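Local coordinates for protein fimbrium subunit Fim1C (Bacteroides vulgatus, PDB 4QB7) that is probably a component of the fimbrial tip, part of the cell-surface filaments that mediate adhesion and biofilm formation, at residues Val180-Asp185 against Ile331-Ile336; Asn62-Glu67 against Ile91-Tyr96; Ala44-Ser49 against Phe83-Asp88. One frame throughout, in Å; residues are numbered along the deposited sequence.

Contact 1: Val180-Asp185 against Ile331-Ile336; sequences VNLGTD and IKMNAI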
loop_
_atom_site.group_PDB
_atom_site.type_symbol
_atom_site.label_atom_id
_atom_site.label_comp_id
_atom_site.label_asym_id
_atom_site.label_seq_id
_atom_site.Cartn_x
_atom_site.Cartn_y
_atom_site.Cartn_z
ATOM N N VAL A 180 -23.107 3.286 22.643
ATOM C CA VAL A 180 -23.508 2.984 24.021
ATOM C C VAL A 180 -23.248 1.510 24.325
ATOM O O VAL A 180 -23.164 0.683 23.407
ATOM C CB VAL A 180 -25.013 3.337 24.308
ATOM C CG1 VAL A 180 -25.272 4.826 24.193
ATOM C CG2 VAL A 180 -25.969 2.556 23.414
ATOM N N ASN A 181 -23.194 1.182 25.624
ATOM C CA ASN A 181 -23.077 -0.185 26.097
ATOM C C ASN A 181 -24.416 -0.858 25.811
ATOM O O ASN A 181 -25.458 -0.328 26.183
ATOM C CB ASN A 181 -22.735 -0.172 27.588
ATOM C CG ASN A 181 -22.428 -1.515 28.203
ATOM O OD1 ASN A 181 -23.136 -2.519 28.018
ATOM N ND2 ASN A 181 -21.417 -1.527 29.045
ATOM N N LEU A 182 -24.384 -2.004 25.134
ATOM C CA LEU A 182 -25.554 -2.772 24.706
ATOM C C LEU A 182 -26.090 -3.695 25.775
ATOM O O LEU A 182 -27.121 -4.346 25.574
ATOM C CB LEU A 182 -25.191 -3.609 23.475
ATOM C CG LEU A 182 -24.578 -2.917 22.263
ATOM C CD1 LEU A 182 -24.261 -3.945 21.209
ATOM C CD2 LEU A 182 -25.533 -1.867 21.678
ATOM N N GLY A 183 -25.421 -3.738 26.916
ATOM C CA GLY A 183 -25.855 -4.600 28.004
ATOM C C GLY A 183 -25.472 -6.038 27.733
ATOM O O GLY A 183 -24.536 -6.294 26.976
ATOM N N THR A 184 -26.185 -6.982 28.341
ATOM C CA THR A 184 -25.818 -8.383 28.242
ATOM C C THR A 184 -26.608 -9.140 27.175
ATOM O O THR A 184 -26.137 -10.167 26.685
ATOM C CB THR A 184 -26.008 -9.058 29.623
ATOM O OG1 THR A 184 -27.367 -8.938 30.073
ATOM C CG2 THR A 184 -25.057 -8.524 30.678
ATOM N N ASP A 185 -27.796 -8.638 26.814
ATOM C CA ASP A 185 -28.745 -9.313 25.938
ATOM C C ASP A 185 -28.760 -8.850 24.473
ATOM O O ASP A 185 -29.611 -9.331 23.707
ATOM C CB ASP A 185 -30.137 -9.160 26.539
ATOM C CG ASP A 185 -30.449 -10.194 27.611
ATOM O OD1 ASP A 185 -29.478 -10.683 28.279
ATOM O OD2 ASP A 185 -31.666 -10.532 27.784
ATOM N N ILE A 331 -21.424 3.147 15.414
ATOM C CA ILE A 331 -22.819 2.945 15.048
ATOM C C ILE A 331 -23.673 3.589 16.136
ATOM O O ILE A 331 -23.576 3.195 17.294
ATOM C CB ILE A 331 -23.138 1.450 14.834
ATOM C CG1 ILE A 331 -22.159 0.814 13.804
ATOM C CG2 ILE A 331 -24.593 1.311 14.413
ATOM C CD1 ILE A 331 -22.312 -0.653 13.630
ATOM N N LYS A 332 -24.434 4.641 15.776
ATOM C CA LYS A 332 -25.321 5.364 16.693
ATOM C C LYS A 332 -26.581 4.552 16.863
ATOM O O LYS A 332 -27.272 4.295 15.876
ATOM C CB LYS A 332 -25.642 6.767 16.171
ATOM C CG LYS A 332 -24.615 7.824 16.556
ATOM C CD LYS A 332 -25.222 9.239 16.455
ATOM C CE LYS A 332 -26.049 9.649 17.661
ATOM N NZ LYS A 332 -27.321 10.337 17.279
HETATM N N MSE A 333 -26.853 4.093 18.091
HETATM C CA MSE A 333 -28.002 3.247 18.404
HETATM C C MSE A 333 -29.330 4.006 18.458
HETATM O O MSE A 333 -30.354 3.365 18.319
HETATM C CB MSE A 333 -27.772 2.509 19.725
HETATM C CG MSE A 333 -26.542 1.589 19.699
HETATM SE SE MSE A 333 -26.652 0.173 18.346
HETATM C CE MSE A 333 -28.162 -0.687 18.916
ATOM N N ASN A 334 -29.341 5.336 18.640
ATOM C CA ASN A 334 -30.628 6.058 18.675
ATOM C C ASN A 334 -30.984 6.681 17.320
ATOM O O ASN A 334 -31.983 7.395 17.221
ATOM C CB ASN A 334 -30.644 7.140 19.773
ATOM C CG ASN A 334 -29.619 8.232 19.628
ATOM O OD1 ASN A 334 -28.934 8.353 18.616
ATOM N ND2 ASN A 334 -29.499 9.067 20.651
ATOM N N ALA A 335 -30.171 6.425 16.286
ATOM C CA ALA A 335 -30.361 6.998 14.954
ATOM C C ALA A 335 -29.970 6.006 13.836
ATOM O O ALA A 335 -29.792 4.815 14.095
ATOM C CB ALA A 335 -29.548 8.289 14.837
ATOM N N ILE A 336 -29.899 6.522 12.585
ATOM C CA ILE A 336 -29.517 5.872 11.312
ATOM C C ILE A 336 -27.993 5.880 11.261
ATOM O O ILE A 336 -27.369 4.841 11.169
ATOM C CB ILE A 336 -30.151 6.694 10.115
ATOM C CG1 ILE A 336 -31.685 6.716 10.150
ATOM C CG2 ILE A 336 -29.617 6.310 8.727
ATOM C CD1 ILE A 336 -32.285 8.144 10.589
#
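Val180, Leu182 and Met333 meet through saturated carbon and selenium, so no flat group lies in their interface; the amides and the carboxylate belong to the internal bracing of each loop. Asn181 OD1 accepts from Gly183 N at 2.8 Å, in the carbonyl plane, forming an Asx turn that leads into Gly183 with its positive phi. Asn334 offers a lone pair of OD1, in plane, to Lys332 NZ at 2.9 Å. The Asp185 carboxylate is approached differently, from above its plane, by Thr184 OG1 at 3.3 Å.

Across the gap Met333, a selenomethionine, reaches out from its loop, its CB directed at Val180-Asp185. Val180 CG2 meets the root of the chain at a slant, 3.9 Å from Met333 CG. Repeated bends at chi2 and chi3, both close to -60°, fold the selenium and terminal methyl toward Leu182, where Met333 CE comes to 4.0 Å from Leu182 CD2. The Leu182 and Met333 side chains lie nearly perpendicular, and CD2 touches CG, SE and CE of Met333 alike. Leu182 and Met333 also both touch Ile188 of strand 186-196, while Asp179 OD1 holds Met333 N.

Val180-Asp185 carries the chain from strand 159-178 of one sheet to strand 186-196 of another, and Ile331-Ile336 turns between antiparallel strands 323-331 and 338-346. Loops joining strands in this way at one end of the chain are consistent with the beta-sandwich architecture of the transthyretin-like clan, to which the fimbrillins belong.

Contact 2: Asn62-Glu67 against Ile91-Tyr96; sequences NFMYNE and ITFFAY. With SO4 (sulfate ion), chain D.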
loop_
_atom_site.group_PDB
_atom_site.type_symbol
_atom_site.label_atom_id
_atom_site.label_comp_id
_atom_site.label_asym_id
_atom_site.label_seq_id
_atom_site.Cartn_x
_atom_site.Cartn_y
_atom_site.Cartn_z
ATOM N N ASN A 62 22.011 3.441 -18.219
ATOM C CA ASN A 62 23.164 2.892 -18.938
ATOM C C ASN A 62 24.109 2.043 -18.099
ATOM O O ASN A 62 25.034 1.462 -18.656
ATOM C CB ASN A 62 23.944 4.048 -19.546
ATOM C CG ASN A 62 24.450 5.053 -18.530
ATOM O OD1 ASN A 62 24.731 4.729 -17.383
ATOM N ND2 ASN A 62 24.622 6.294 -18.934
ATOM N N PHE A 63 23.931 2.007 -16.774
ATOM C CA PHE A 63 24.837 1.300 -15.867
ATOM C C PHE A 63 24.189 0.065 -15.258
ATOM O O PHE A 63 24.848 -0.950 -15.103
ATOM C CB PHE A 63 25.305 2.260 -14.771
ATOM C CG PHE A 63 26.514 1.767 -14.033
ATOM C CD1 PHE A 63 27.781 1.847 -14.607
ATOM C CD2 PHE A 63 26.392 1.207 -12.766
ATOM C CE1 PHE A 63 28.897 1.370 -13.928
ATOM C CE2 PHE A 63 27.512 0.737 -12.085
ATOM C CZ PHE A 63 28.750 0.807 -12.674
HETATM N N MSE A 64 22.913 0.160 -14.872
HETATM C CA MSE A 64 22.143 -0.962 -14.335
HETATM C C MSE A 64 20.721 -0.778 -14.804
HETATM O O MSE A 64 20.206 0.330 -14.705
HETATM C CB MSE A 64 22.210 -1.043 -12.780
HETATM C CG MSE A 64 23.534 -1.568 -12.207
HETATM SE SE MSE A 64 23.423 -1.744 -10.279
HETATM C CE MSE A 64 25.193 -2.260 -9.891
ATOM N N TYR A 65 20.090 -1.826 -15.344
ATOM C CA TYR A 65 18.692 -1.747 -15.762
ATOM C C TYR A 65 17.959 -2.880 -15.089
ATOM O O TYR A 65 18.146 -4.042 -15.465
ATOM C CB TYR A 65 18.501 -1.760 -17.304
ATOM C CG TYR A 65 17.034 -1.701 -17.671
ATOM C CD1 TYR A 65 16.324 -0.505 -17.595
ATOM C CD2 TYR A 65 16.318 -2.867 -17.945
ATOM C CE1 TYR A 65 14.946 -0.466 -17.816
ATOM C CE2 TYR A 65 14.939 -2.837 -18.162
ATOM C CZ TYR A 65 14.263 -1.632 -18.118
ATOM O OH TYR A 65 12.911 -1.608 -18.352
ATOM N N ASN A 66 17.174 -2.556 -14.058
ATOM C CA ASN A 66 16.424 -3.531 -13.270
ATOM C C ASN A 66 17.358 -4.664 -12.797
ATOM O O ASN A 66 17.060 -5.849 -12.981
ATOM C CB ASN A 66 15.208 -4.069 -14.050
ATOM C CG ASN A 66 14.240 -4.836 -13.211
ATOM O OD1 ASN A 66 13.965 -4.466 -12.077
ATOM N ND2 ASN A 66 13.713 -5.927 -13.747
ATOM N N GLU A 67 18.510 -4.282 -12.211
ATOM C CA GLU A 67 19.489 -5.229 -11.665
ATOM C C GLU A 67 18.879 -5.899 -10.449
ATOM O O GLU A 67 18.415 -5.207 -9.556
ATOM C CB GLU A 67 20.807 -4.526 -11.310
ATOM C CG GLU A 67 21.945 -5.471 -10.968
ATOM C CD GLU A 67 22.361 -6.425 -12.068
ATOM O OE1 GLU A 67 22.518 -5.976 -13.227
ATOM O OE2 GLU A 67 22.535 -7.627 -11.767
ATOM N N ILE A 91 27.560 8.054 -10.520
ATOM C CA ILE A 91 26.466 7.095 -10.773
ATOM C C ILE A 91 25.269 7.456 -9.902
ATOM O O ILE A 91 25.409 7.655 -8.694
ATOM C CB ILE A 91 26.856 5.591 -10.606
ATOM C CG1 ILE A 91 28.131 5.227 -11.415
ATOM C CG2 ILE A 91 25.688 4.676 -11.027
ATOM C CD1 ILE A 91 28.750 3.965 -10.886
ATOM N N THR A 92 24.096 7.571 -10.536
ATOM C CA THR A 92 22.839 7.870 -9.875
ATOM C C THR A 92 22.014 6.587 -9.845
ATOM O O THR A 92 21.826 5.918 -10.873
ATOM C CB THR A 92 22.122 9.057 -10.539
ATOM O OG1 THR A 92 22.785 10.232 -10.118
ATOM C CG2 THR A 92 20.665 9.184 -10.106
ATOM N N PHE A 93 21.518 6.263 -8.649
ATOM C CA PHE A 93 20.744 5.063 -8.406
ATOM C C PHE A 93 19.304 5.394 -8.070
ATOM O O PHE A 93 19.000 6.473 -7.555
ATOM C CB PHE A 93 21.387 4.243 -7.264
ATOM C CG PHE A 93 22.811 3.803 -7.537
ATOM C CD1 PHE A 93 23.884 4.639 -7.245
ATOM C CD2 PHE A 93 23.078 2.553 -8.090
ATOM C CE1 PHE A 93 25.198 4.243 -7.527
ATOM C CE2 PHE A 93 24.389 2.157 -8.366
ATOM C CZ PHE A 93 25.444 2.997 -8.065
ATOM N N PHE A 94 18.421 4.443 -8.410
ATOM C CA PHE A 94 16.992 4.354 -8.097
ATOM C C PHE A 94 16.711 2.894 -7.796
ATOM O O PHE A 94 17.419 2.018 -8.302
ATOM C CB PHE A 94 16.098 4.870 -9.250
ATOM C CG PHE A 94 16.362 6.296 -9.648
ATOM C CD1 PHE A 94 15.784 7.350 -8.945
ATOM C CD2 PHE A 94 17.199 6.592 -10.719
ATOM C CE1 PHE A 94 16.040 8.674 -9.315
ATOM C CE2 PHE A 94 17.440 7.918 -11.097
ATOM C CZ PHE A 94 16.877 8.946 -10.379
ATOM N N ALA A 95 15.690 2.617 -6.999
ATOM C CA ALA A 95 15.346 1.240 -6.672
ATOM C C ALA A 95 13.859 1.129 -6.389
ATOM O O ALA A 95 13.243 2.121 -6.004
ATOM C CB ALA A 95 16.147 0.770 -5.469
ATOM N N TYR A 96 13.293 -0.070 -6.581
ATOM C CA TYR A 96 11.890 -0.386 -6.280
ATOM C C TYR A 96 11.818 -1.821 -5.720
ATOM O O TYR A 96 12.745 -2.624 -5.885
ATOM C CB TYR A 96 10.974 -0.222 -7.538
ATOM C CG TYR A 96 11.108 -1.372 -8.510
ATOM C CD1 TYR A 96 12.185 -1.444 -9.387
ATOM C CD2 TYR A 96 10.228 -2.457 -8.464
ATOM C CE1 TYR A 96 12.394 -2.564 -10.187
ATOM C CE2 TYR A 96 10.446 -3.597 -9.238
ATOM C CZ TYR A 96 11.535 -3.644 -10.094
ATOM O OH TYR A 96 11.739 -4.735 -10.898
HETATM S S SO4 D . 23.502 7.286 -22.445
HETATM O O1 SO4 D . 23.168 7.948 -21.211
HETATM O O2 SO4 D . 23.424 8.273 -23.505
HETATM O O3 SO4 D . 24.859 6.746 -22.352
HETATM O O4 SO4 D . 22.601 6.199 -22.767
#
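Phe63 meets Ile91 with one face of its ring. From a CB directed at strand 90-97, the side chain leaves with CG anti to the backbone N (chi1 -164°), which carries the ring over the isoleucine. CD2 is the first ring atom to touch, lying 3.9 Å from Ile91 CG2. Farther out, CE2 and CZ close on the other branch, with CZ 3.6 Å from Ile91 CD1. That methyl stands over the face, 3.8 Å from the ring centroid and 20° off the normal, a CH-pi contact. Ile91 CG2 is shared, since it also lies over one face of the Phe93 ring, offset toward the rim. Met64, a selenomethionine, reaches the same phenylalanine from another direction: its SE lies at the ring edge, 4.5 Å from Phe93 CE2.

At the far end the chemistry becomes polar. Tyr96 OH donates to Asn66 OD1 at 2.5 Å, a hydroxyl tilted 26° from the amide's carbonyl plane, while the oxygen itself sits in plane at the edge of the tyrosine ring. Glu100 completes the group through its backbone, its N bonding to Tyr96 OH and its O to Asn66 ND2, so both polar side chains are buried yet paired. Beyond the other end, Asn62 ND2 binds a sulfate ion, probably from the crystallisation liquor, at 3.2 Å (to O1), more weakly to O3.

Between the two nearly parallel segments runs strand 40-47, antiparallel to both; Phe63, Met64, Ile91 and Phe93 all pack on its Ala44. Phe63 and Met64 facing Ala44 form a classic beta bulge, and Asn66 and Glu67 facing Ile42 a G1 bulge: two irregularities at the corner the chain turns at Tyr65-Asn66.

Contact 3: Ala44-Ser49 against Phe83-Asp88; sequences AYQTSS and FWPIDD. With SO4 (sulfate ion), chain L.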
loop_
_atom_site.group_PDB
_atom_site.type_symbol
_atom_site.label_atom_id
_atom_site.label_comp_id
_atom_site.label_asym_id
_atom_site.label_seq_id
_atom_site.Cartn_x
_atom_site.Cartn_y
_atom_site.Cartn_z
ATOM N N ALA A 44 20.595 2.303 -12.557
ATOM C CA ALA A 44 21.792 3.100 -12.337
ATOM C C ALA A 44 22.177 3.818 -13.621
ATOM O O ALA A 44 22.241 3.218 -14.693
ATOM C CB ALA A 44 22.926 2.246 -11.813
ATOM N N TYR A 45 22.396 5.128 -13.500
ATOM C CA TYR A 45 22.713 6.047 -14.588
ATOM C C TYR A 45 24.089 6.661 -14.378
ATOM O O TYR A 45 24.305 7.443 -13.449
ATOM C CB TYR A 45 21.645 7.163 -14.636
ATOM C CG TYR A 45 20.215 6.720 -14.871
ATOM C CD1 TYR A 45 19.497 6.047 -13.884
ATOM C CD2 TYR A 45 19.535 7.091 -16.022
ATOM C CE1 TYR A 45 18.163 5.674 -14.076
ATOM C CE2 TYR A 45 18.192 6.751 -16.211
ATOM C CZ TYR A 45 17.528 6.002 -15.254
ATOM O OH TYR A 45 16.222 5.641 -15.453
ATOM N N GLN A 46 25.021 6.308 -15.230
ATOM C CA GLN A 46 26.361 6.880 -15.167
ATOM C C GLN A 46 26.413 8.208 -15.967
ATOM O O GLN A 46 26.026 8.253 -17.142
ATOM C CB GLN A 46 27.419 5.889 -15.667
ATOM C CG GLN A 46 28.825 6.383 -15.405
ATOM C CD GLN A 46 29.834 5.452 -15.972
ATOM O OE1 GLN A 46 30.616 4.842 -15.248
ATOM N NE2 GLN A 46 29.828 5.315 -17.285
ATOM N N THR A 47 26.854 9.281 -15.290
ATOM C CA THR A 47 27.012 10.617 -15.851
ATOM C C THR A 47 28.473 11.037 -15.707
ATOM O O THR A 47 29.271 10.353 -15.055
ATOM C CB THR A 47 26.090 11.660 -15.140
ATOM O OG1 THR A 47 26.667 12.058 -13.893
ATOM C CG2 THR A 47 24.639 11.215 -14.972
ATOM N N SER A 48 28.806 12.212 -16.222
ATOM C CA SER A 48 30.117 12.796 -15.983
ATOM C C SER A 48 30.092 13.447 -14.579
ATOM O O SER A 48 29.051 13.450 -13.916
ATOM C CB SER A 48 30.441 13.827 -17.063
ATOM O OG SER A 48 29.784 15.064 -16.841
ATOM N N SER A 49 31.212 14.034 -14.156
ATOM C CA SER A 49 31.292 14.779 -12.911
ATOM C C SER A 49 30.263 15.951 -12.887
ATOM O O SER A 49 29.912 16.391 -11.800
ATOM C CB SER A 49 32.703 15.315 -12.720
ATOM O OG SER A 49 32.945 16.383 -13.614
ATOM N N PHE A 83 31.645 -2.014 -11.312
ATOM C CA PHE A 83 32.676 -1.352 -10.542
ATOM C C PHE A 83 32.502 0.132 -10.567
ATOM O O PHE A 83 31.987 0.660 -11.551
ATOM C CB PHE A 83 34.050 -1.726 -11.137
ATOM C CG PHE A 83 34.359 -3.205 -11.043
ATOM C CD1 PHE A 83 33.896 -4.095 -12.013
ATOM C CD2 PHE A 83 35.087 -3.712 -9.975
ATOM C CE1 PHE A 83 34.135 -5.466 -11.900
ATOM C CE2 PHE A 83 35.345 -5.079 -9.877
ATOM C CZ PHE A 83 34.856 -5.948 -10.835
ATOM N N TRP A 84 32.975 0.830 -9.521
ATOM C CA TRP A 84 32.946 2.291 -9.496
ATOM C C TRP A 84 33.854 2.796 -10.595
ATOM O O TRP A 84 34.856 2.135 -10.889
ATOM C CB TRP A 84 33.403 2.854 -8.142
ATOM C CG TRP A 84 32.452 2.605 -7.005
ATOM C CD1 TRP A 84 32.614 1.713 -5.992
ATOM C CD2 TRP A 84 31.198 3.277 -6.754
ATOM N NE1 TRP A 84 31.537 1.764 -5.137
ATOM C CE2 TRP A 84 30.650 2.711 -5.585
ATOM C CE3 TRP A 84 30.486 4.300 -7.409
ATOM C CZ2 TRP A 84 29.433 3.151 -5.037
ATOM C CZ3 TRP A 84 29.269 4.709 -6.890
ATOM C CH2 TRP A 84 28.763 4.156 -5.704
ATOM N N PRO A 85 33.581 3.956 -11.217
ATOM C CA PRO A 85 34.507 4.446 -12.246
ATOM C C PRO A 85 35.916 4.712 -11.684
ATOM O O PRO A 85 36.070 5.007 -10.494
ATOM C CB PRO A 85 33.834 5.734 -12.732
ATOM C CG PRO A 85 32.409 5.599 -12.350
ATOM C CD PRO A 85 32.435 4.875 -11.051
ATOM N N ILE A 86 36.942 4.563 -12.534
ATOM C CA ILE A 86 38.341 4.858 -12.179
ATOM C C ILE A 86 38.526 6.388 -12.223
ATOM O O ILE A 86 39.309 6.934 -11.447
ATOM C CB ILE A 86 39.362 4.127 -13.105
ATOM C CG1 ILE A 86 39.089 2.613 -13.186
ATOM C CG2 ILE A 86 40.808 4.349 -12.635
ATOM C CD1 ILE A 86 39.318 1.985 -14.643
ATOM N N ASP A 87 37.784 7.077 -13.116
ATOM C CA ASP A 87 37.859 8.528 -13.247
ATOM C C ASP A 87 36.807 9.218 -12.315
ATOM O O ASP A 87 36.384 8.606 -11.338
ATOM C CB ASP A 87 37.718 8.944 -14.727
ATOM C CG ASP A 87 36.447 8.474 -15.411
ATOM O OD1 ASP A 87 35.569 7.920 -14.717
ATOM O OD2 ASP A 87 36.313 8.699 -16.637
ATOM N N ASP A 88 36.411 10.482 -12.606
ATOM C CA ASP A 88 35.549 11.307 -11.764
ATOM C C ASP A 88 34.062 11.252 -12.143
ATOM O O ASP A 88 33.261 12.066 -11.657
ATOM C CB ASP A 88 36.047 12.757 -11.750
ATOM C CG ASP A 88 36.334 13.418 -13.095
ATOM O OD1 ASP A 88 35.778 12.960 -14.131
ATOM O OD2 ASP A 88 37.065 14.417 -13.107
HETATM S S SO4 L . 35.908 3.279 -15.846
HETATM O O1 SO4 L . 35.889 2.363 -14.693
HETATM O O2 SO4 L . 34.609 3.939 -15.974
HETATM O O3 SO4 L . 36.959 4.289 -15.661
HETATM O O4 SO4 L . 36.165 2.495 -17.056
HETATM O O HOH W 1 33.477 13.028 -15.669
#
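Gln46 sends its side chain out from the end of strand 40-47 to touch Pro85. With chi1 at -171° the chain swings out opposite the backbone N and stays extended through chi2, enough to bring OE1 within 3.5 Å of Pro85 CG. The two side chains run past one another in reverse sense, an amide oxygen against a ring methylene rather than a hydrogen bond. Pro85 in turn packs on Ile91 of the neighbouring strand, and Asn62 OD1 bonds to Gln46 N, which ties the strand end to the loop on its other flank.

Thr47 packs on Trp52 and Glu55 of helix 52-55. Its OG1 donates to Ser48 O at 2.8 Å, in the carbonyl plane and on a lone pair, bracing the chain as it leaves the strand. Ser48 looks to the same helix, with OG bonded to Glu55 OE2.

Ser49 brings the backbones closest, its CA 5.6 Å from that of Asp88. The contact is made by CB, 3.5 Å from Asp88 O, rather than by the hydroxyl. Beside it a water joins the two residues, accepting from Ser49 N at 2.9 Å and donating to Asp88 OD1 at 2.8 Å.

Farther along the loop, Ile86 N donates to a sulfate, probably from the crystallisation liquor (3.1 Å to O3), which Lys89 NZ also binds; Lys89 in turn forms a salt bridge with Asp87. Since no direct hydrogen bond crosses between the segments, their polar coupling runs through the bridging water: Lys89 probably offsets the charge of Asp87, while Asp88 OD1 takes the water's proton.

Contacts 2 and 3 share one sheet at one end of the elongated chain, their centres 12 Å apart and their segments alternating in sequence; contact 1 lies across the chain's centre, 57 and 67 Å from them between centres. Contact 2 is the buried one, its aromatic and aliphatic groups joined by an Asn66-Tyr96 pair completed by backbone atoms of Glu100. Strand 40-47 belongs to contact 3 and is the sheet neighbour of both elements of contact 2, and Phe94 packs on Tyr45 where the two adjoin. At the surface, contact 1 joins two loops, contact 3 a strand end and a loop: the first is purely apolar across its gap, the third wet and largely polar.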